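Local coordinates for cellulose binding protein (Clavibacter michiganensis subsp. michiganensis, PDB 4L48) that is the expansin-like part of a probable endoglucanase, made of two beta-rich domains, and binds cellulose-derived oligosaccharide, at residues V110-K115 with P182-A187; V137-G142 with G165-K170. The protein carries 1 engineered substitution. All coordinates share one frame; numbering follows the deposited sequence.

Overall arrangement
Interactions 1 and 2 lie in the C-terminal expansin domain, their centres about 10 Å apart; one packs side chains between strands that are not neighbours, the other pairs neighbouring strands. Interaction 2 (137-142 with 165-170) pairs antiparallel neighbours; interaction 1 (110-115 with 182-187) joins strand 111-114 to the end of strand 178-184, which lies beside strand 167-173, and to the turn that follows. Along the chain interaction 2 is nested inside the span closed by interaction 1. The two meet directly: Leu184 O and Leu167 N form a probable hydrogen bond, and Leu184 CD1 packs on Val169 CG2. Interaction 1 carries Lys115 of the glycan pocket, while the side chain of Ile139 in interaction 2 lies about 13 Å from a bound sugar.

Interaction 1: residues V110-K115 with P182-A187; sequences VAIRVK and PGLRMA. With BGC (beta-D-glucopyranose), chain C; BGC (beta-D-glucopyranose), chain B.
Ile112 and Leu184 meet at about a right angle, CG1 of Ile112 standing 3.9 Å from CD1 of Leu184. CD1 of Leu184 also lies 4.1 Å from CG2 of Ile112, so it is set against both branches of the isoleucine. Two residues on, Val114 divides its branches between two partners. Its CG1, anti to the backbone N (chi1 179°), lies 4.0 Å from SD of Met186, while CG2 approaches the carbonyl oxygen Arg185 O at 3.6 Å. An inverse gamma turn centred on Met186 is closed by a weak bond from Ala187 N to Arg185 O. Ala187 O lies 3.7 Å from Val114 CB, and water 1 joins the backbones, accepting from Val114 N at 3.1 Å and donating to Ala187 O over a very short distance. Farther out, Leu125 and Val127 of strand 124-128 pack beside Val114 and Ile112, and Leu167 and Val169 of strand 167-173 cover Leu184. A G1 beta bulge, with Gly183 and Leu184 both facing Leu167, marks the corner from which 184-187 departs. The chemistry implies an apolar Ile112-Leu184 contact inside, giving way at the margin to valine against backbone carbonyls and a water; Lys115, just after the strand, gives one hydrogen bond, NZ to O2 of the chain C glucose (2.8 Å).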
loop_
_atom_site.group_PDB
_atom_site.type_symbol
_atom_site.label_atom_id
_atom_site.label_comp_id
_atom_site.label_asym_id
_atom_site.label_seq_id
_atom_site.Cartn_x
_atom_site.Cartn_y
_atom_site.Cartn_z
ATOM N N VAL A 110 -11.902 -4.535 -0.845
ATOM C CA VAL A 110 -10.911 -4.483 0.224
ATOM C C VAL A 110 -10.548 -5.885 0.706
ATOM O O VAL A 110 -11.419 -6.741 0.859
ATOM C CB VAL A 110 -11.424 -3.645 1.414
ATOM C CG1 VAL A 110 -10.376 -3.572 2.516
ATOM C CG2 VAL A 110 -11.811 -2.250 0.951
ATOM N N ALA A 111 -9.259 -6.119 0.932
ATOM C CA ALA A 111 -8.794 -7.395 1.461
ATOM C C ALA A 111 -7.886 -7.180 2.666
ATOM O O ALA A 111 -7.127 -6.212 2.718
ATOM C CB ALA A 111 -8.070 -8.186 0.383
ATOM N N ILE A 112 -7.971 -8.084 3.637
ATOM C CA ILE A 112 -7.159 -7.991 4.844
ATOM C C ILE A 112 -6.228 -9.189 4.982
ATOM O O ILE A 112 -6.651 -10.337 4.843
ATOM C CB ILE A 112 -8.037 -7.886 6.109
ATOM C CG1 ILE A 112 -8.914 -6.636 6.044
ATOM C CG2 ILE A 112 -7.176 -7.860 7.363
ATOM C CD1 ILE A 112 -8.131 -5.343 5.997
ATOM N N ARG A 113 -4.957 -8.914 5.252
ATOM C CA ARG A 113 -3.979 -9.968 5.476
ATOM C C ARG A 113 -3.406 -9.886 6.886
ATOM O O ARG A 113 -2.778 -8.893 7.256
ATOM C CB ARG A 113 -2.855 -9.895 4.440
ATOM C CG ARG A 113 -1.823 -11.005 4.564
ATOM C CD ARG A 113 -1.000 -11.139 3.291
ATOM N NE ARG A 113 -0.109 -10.002 3.077
ATOM C CZ ARG A 113 1.213 -10.100 2.980
ATOM N NH1 ARG A 113 1.801 -11.284 3.073
ATOM N NH2 ARG A 113 1.949 -9.013 2.788
ATOM N N VAL A 114 -3.637 -10.932 7.671
ATOM C CA VAL A 114 -3.064 -11.028 9.006
ATOM C C VAL A 114 -1.626 -11.518 8.894
ATOM O O VAL A 114 -1.350 -12.506 8.213
ATOM C CB VAL A 114 -3.874 -11.986 9.897
ATOM C CG1 VAL A 114 -3.242 -12.097 11.269
ATOM C CG2 VAL A 114 -5.314 -11.508 10.011
ATOM N N LYS A 115 -0.708 -10.823 9.558
ATOM C CA LYS A 115 0.712 -11.117 9.418
ATOM C C LYS A 115 1.108 -12.436 10.072
ATOM O O LYS A 115 0.457 -12.893 11.010
ATOM C CB LYS A 115 1.553 -9.982 10.002
ATOM C CG LYS A 115 2.947 -9.906 9.412
ATOM C CD LYS A 115 3.786 -8.841 10.080
ATOM C CE LYS A 115 5.128 -8.729 9.389
ATOM N NZ LYS A 115 5.801 -10.053 9.289
ATOM N N PRO A 182 -16.379 -7.417 9.601
ATOM C CA PRO A 182 -16.659 -8.420 10.630
ATOM C C PRO A 182 -16.261 -9.822 10.184
ATOM O O PRO A 182 -16.131 -10.078 8.986
ATOM C CB PRO A 182 -18.177 -8.338 10.770
ATOM C CG PRO A 182 -18.640 -8.005 9.391
ATOM C CD PRO A 182 -17.572 -7.120 8.788
ATOM N N GLY A 183 -16.065 -10.717 11.146
ATOM C CA GLY A 183 -15.789 -12.110 10.847
ATOM C C GLY A 183 -14.385 -12.386 10.341
ATOM O O GLY A 183 -14.118 -13.462 9.808
ATOM N N LEU A 184 -13.487 -11.419 10.503
ATOM C CA LEU A 184 -12.094 -11.616 10.117
ATOM C C LEU A 184 -11.428 -12.637 11.034
ATOM O O LEU A 184 -11.523 -12.544 12.257
ATOM C CB LEU A 184 -11.329 -10.292 10.131
ATOM C CG LEU A 184 -11.673 -9.316 9.002
ATOM C CD1 LEU A 184 -10.888 -8.025 9.143
ATOM C CD2 LEU A 184 -11.413 -9.956 7.647
ATOM N N ARG A 185 -10.758 -13.612 10.433
ATOM C CA ARG A 185 -10.177 -14.719 11.181
ATOM C C ARG A 185 -8.709 -14.485 11.518
ATOM O O ARG A 185 -7.982 -13.840 10.762
ATOM C CB ARG A 185 -10.322 -16.018 10.387
ATOM C CG ARG A 185 -11.760 -16.400 10.080
ATOM C CD ARG A 185 -11.835 -17.499 9.031
ATOM N NE ARG A 185 -11.571 -16.998 7.684
ATOM C CZ ARG A 185 -10.394 -17.074 7.070
ATOM N NH1 ARG A 185 -10.253 -16.593 5.843
ATOM N NH2 ARG A 185 -9.360 -17.639 7.679
ATOM N N MET A 186 -8.281 -15.013 12.661
ATOM C CA MET A 186 -6.874 -14.987 13.037
ATOM C C MET A 186 -6.130 -16.037 12.219
ATOM O O MET A 186 -5.807 -17.118 12.713
ATOM C CB MET A 186 -6.712 -15.248 14.538
ATOM C CG MET A 186 -5.276 -15.176 15.052
ATOM S SD MET A 186 -4.484 -13.579 14.775
ATOM C CE MET A 186 -5.548 -12.502 15.729
ATOM N N ALA A 187 -5.881 -15.716 10.954
ATOM C CA ALA A 187 -5.218 -16.637 10.039
ATOM C C ALA A 187 -4.002 -15.977 9.402
ATOM O O ALA A 187 -4.108 -15.374 8.333
ATOM C CB ALA A 187 -6.189 -17.108 8.969
HETATM C C2 BGC C . 8.687 -8.295 8.813
HETATM C C3 BGC C . 9.862 -7.892 7.932
HETATM C C4 BGC C . 10.213 -6.423 8.138
HETATM C C5 BGC C . 10.352 -6.110 9.627
HETATM C C6 BGC C . 10.566 -4.621 9.870
HETATM C C1 BGC C . 8.947 -7.923 10.267
HETATM O O2 BGC C . 8.475 -9.707 8.715
HETATM O O3 BGC C . 9.528 -8.122 6.559
HETATM O O4 BGC C . 11.449 -6.144 7.483
HETATM O O5 BGC C . 9.185 -6.519 10.340
HETATM O O6 BGC C . 10.794 -4.399 11.265
HETATM C C2 BGC B . 7.859 -8.102 14.798
HETATM C C3 BGC B . 7.732 -7.582 13.372
HETATM C C4 BGC B . 8.100 -8.668 12.369
HETATM C C5 BGC B . 7.314 -9.944 12.661
HETATM C C6 BGC B . 7.723 -11.078 11.728
HETATM C C1 BGC B . 7.095 -9.408 14.971
HETATM O O2 BGC B . 7.348 -7.129 15.715
HETATM O O3 BGC B . 8.596 -6.453 13.205
HETATM O O4 BGC B . 7.793 -8.236 11.045
HETATM O O5 BGC B . 7.530 -10.364 14.007
HETATM O O6 BGC B . 6.924 -12.229 12.024
HETATM O O HOH W 1 -5.311 -13.509 7.237
#

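Interaction 2: residues V137-G142 with G165-K170; sequences VEIQAG and GPLTVK
Glu138 and Lys170 form an antiparallel hydrogen-bonded pair: Glu138 N donates to Lys170 O at 2.9 Å, and Lys170 N returns the bond to Glu138 O at 3.0 Å. The return bond is the more bent of the two, 150° at the hydrogen. Gln140 N continues the series by donating to Thr168 O at 2.9 Å, almost in line with the carbonyl bond. On the same face the side chains of Glu138 and Lys170 run side by side, and OE1 of Glu138 lies 4.0 Å from NZ of Lys170, a long salt bridge. The lysine's chi1 and chi2, both near anti (-171° and -159°), carry CD to 3.6 Å from OE1 of Glu138; the bend at chi3 then turns CE and NZ, and the ammonium also makes a cation-pi contact with Trp145 of strand 144-150. Gln140 and Thr168 likewise run alongside each other, Gln140 OE1 coming to 3.5 Å from Thr168 CB. On the opposite face Ile139 CG2 touches Leu167 CD2 at 3.9 Å, and Val169 CG1 meets Val137 CG1 at the same separation. Leu125 and Val127 of strand 124-128 close over this apolar side. The pair is therefore two-faced: backbone bonds fix the register, one side feeds the sandwich core, and the other carries a long ion pair whose lysine is shared with the indole of Trp145.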
loop_
_atom_site.group_PDB
_atom_site.type_symbol
_atom_site.label_atom_id
_atom_site.label_comp_id
_atom_site.label_asym_id
_atom_site.label_seq_id
_atom_site.Cartn_x
_atom_site.Cartn_y
_atom_site.Cartn_z
ATOM N N VAL A 137 -6.909 2.247 11.654
ATOM C CA VAL A 137 -7.300 0.841 11.659
ATOM C C VAL A 137 -7.516 0.384 13.098
ATOM O O VAL A 137 -6.603 0.444 13.919
ATOM C CB VAL A 137 -6.240 -0.057 10.992
ATOM C CG1 VAL A 137 -6.636 -1.520 11.119
ATOM C CG2 VAL A 137 -6.058 0.324 9.529
ATOM N N GLU A 138 -8.728 -0.070 13.399
ATOM C CA GLU A 138 -9.090 -0.421 14.767
ATOM C C GLU A 138 -9.652 -1.836 14.872
ATOM O O GLU A 138 -10.316 -2.321 13.956
ATOM C CB GLU A 138 -10.117 0.574 15.310
ATOM C CG GLU A 138 -9.674 2.025 15.243
ATOM C CD GLU A 138 -10.832 2.991 15.389
ATOM O OE1 GLU A 138 -11.527 3.242 14.382
ATOM O OE2 GLU A 138 -11.049 3.500 16.509
ATOM N N ILE A 139 -9.382 -2.488 15.998
ATOM C CA ILE A 139 -9.954 -3.795 16.292
ATOM C C ILE A 139 -10.923 -3.667 17.462
ATOM O O ILE A 139 -10.577 -3.104 18.501
ATOM C CB ILE A 139 -8.866 -4.827 16.643
ATOM C CG1 ILE A 139 -7.892 -4.994 15.474
ATOM C CG2 ILE A 139 -9.492 -6.164 17.013
ATOM C CD1 ILE A 139 -6.782 -5.988 15.743
ATOM N N GLN A 140 -12.135 -4.184 17.290
ATOM C CA GLN A 140 -13.163 -4.066 18.318
ATOM C C GLN A 140 -12.786 -4.820 19.590
ATOM O O GLN A 140 -12.587 -6.034 19.571
ATOM C CB GLN A 140 -14.513 -4.563 17.800
ATOM C CG GLN A 140 -15.670 -4.290 18.750
ATOM C CD GLN A 140 -16.967 -4.926 18.292
ATOM O OE1 GLN A 140 -16.972 -6.026 17.743
ATOM N NE2 GLN A 140 -18.076 -4.232 18.516
ATOM N N ALA A 141 -12.684 -4.084 20.692
ATOM C CA ALA A 141 -12.411 -4.677 21.994
ATOM C C ALA A 141 -13.620 -4.485 22.897
ATOM O O ALA A 141 -13.759 -3.452 23.554
ATOM C CB ALA A 141 -11.175 -4.049 22.615
ATOM N N GLY A 142 -14.497 -5.482 22.924
ATOM C CA GLY A 142 -15.750 -5.367 23.644
ATOM C C GLY A 142 -16.716 -4.489 22.875
ATOM O O GLY A 142 -17.223 -4.884 21.825
ATOM N N GLY A 165 -11.693 -15.150 19.169
ATOM C CA GLY A 165 -12.821 -15.253 18.263
ATOM C C GLY A 165 -12.597 -14.452 16.996
ATOM O O GLY A 165 -11.488 -13.982 16.745
ATOM N N PRO A 166 -13.654 -14.293 16.185
ATOM C CA PRO A 166 -13.580 -13.537 14.930
ATOM C C PRO A 166 -13.258 -12.067 15.179
ATOM O O PRO A 166 -13.686 -11.508 16.189
ATOM C CB PRO A 166 -14.996 -13.672 14.355
ATOM C CG PRO A 166 -15.568 -14.881 15.018
ATOM C CD PRO A 166 -14.987 -14.884 16.394
ATOM N N LEU A 167 -12.510 -11.451 14.269
ATOM C CA LEU A 167 -12.137 -10.050 14.419
ATOM C C LEU A 167 -13.124 -9.111 13.732
ATOM O O LEU A 167 -13.589 -9.382 12.624
ATOM C CB LEU A 167 -10.724 -9.804 13.879
ATOM C CG LEU A 167 -9.566 -10.406 14.675
ATOM C CD1 LEU A 167 -8.233 -10.034 14.042
ATOM C CD2 LEU A 167 -9.621 -9.950 16.124
ATOM N N THR A 168 -13.443 -8.012 14.405
ATOM C CA THR A 168 -14.243 -6.950 13.812
ATOM C C THR A 168 -13.364 -5.717 13.639
ATOM O O THR A 168 -13.026 -5.042 14.612
ATOM C CB THR A 168 -15.461 -6.595 14.682
ATOM O OG1 THR A 168 -16.305 -7.746 14.819
ATOM C CG2 THR A 168 -16.258 -5.464 14.049
ATOM N N VAL A 169 -12.989 -5.431 12.397
ATOM C CA VAL A 169 -12.037 -4.364 12.118
ATOM C C VAL A 169 -12.670 -3.188 11.383
ATOM O O VAL A 169 -13.337 -3.363 10.363
ATOM C CB VAL A 169 -10.834 -4.887 11.306
ATOM C CG1 VAL A 169 -9.892 -3.749 10.942
ATOM C CG2 VAL A 169 -10.100 -5.964 12.089
ATOM N N LYS A 170 -12.459 -1.988 11.914
ATOM C CA LYS A 170 -12.910 -0.770 11.256
ATOM C C LYS A 170 -11.720 -0.049 10.635
ATOM O O LYS A 170 -10.754 0.277 11.323
ATOM C CB LYS A 170 -13.613 0.157 12.249
ATOM C CG LYS A 170 -14.309 1.340 11.594
ATOM C CD LYS A 170 -14.536 2.473 12.582
ATOM C CE LYS A 170 -15.314 2.008 13.801
ATOM N NZ LYS A 170 -15.454 3.094 14.810
HETATM O O HOH W 2 -10.769 2.974 11.669
HETATM O O HOH W 3 -12.922 -8.007 17.710
#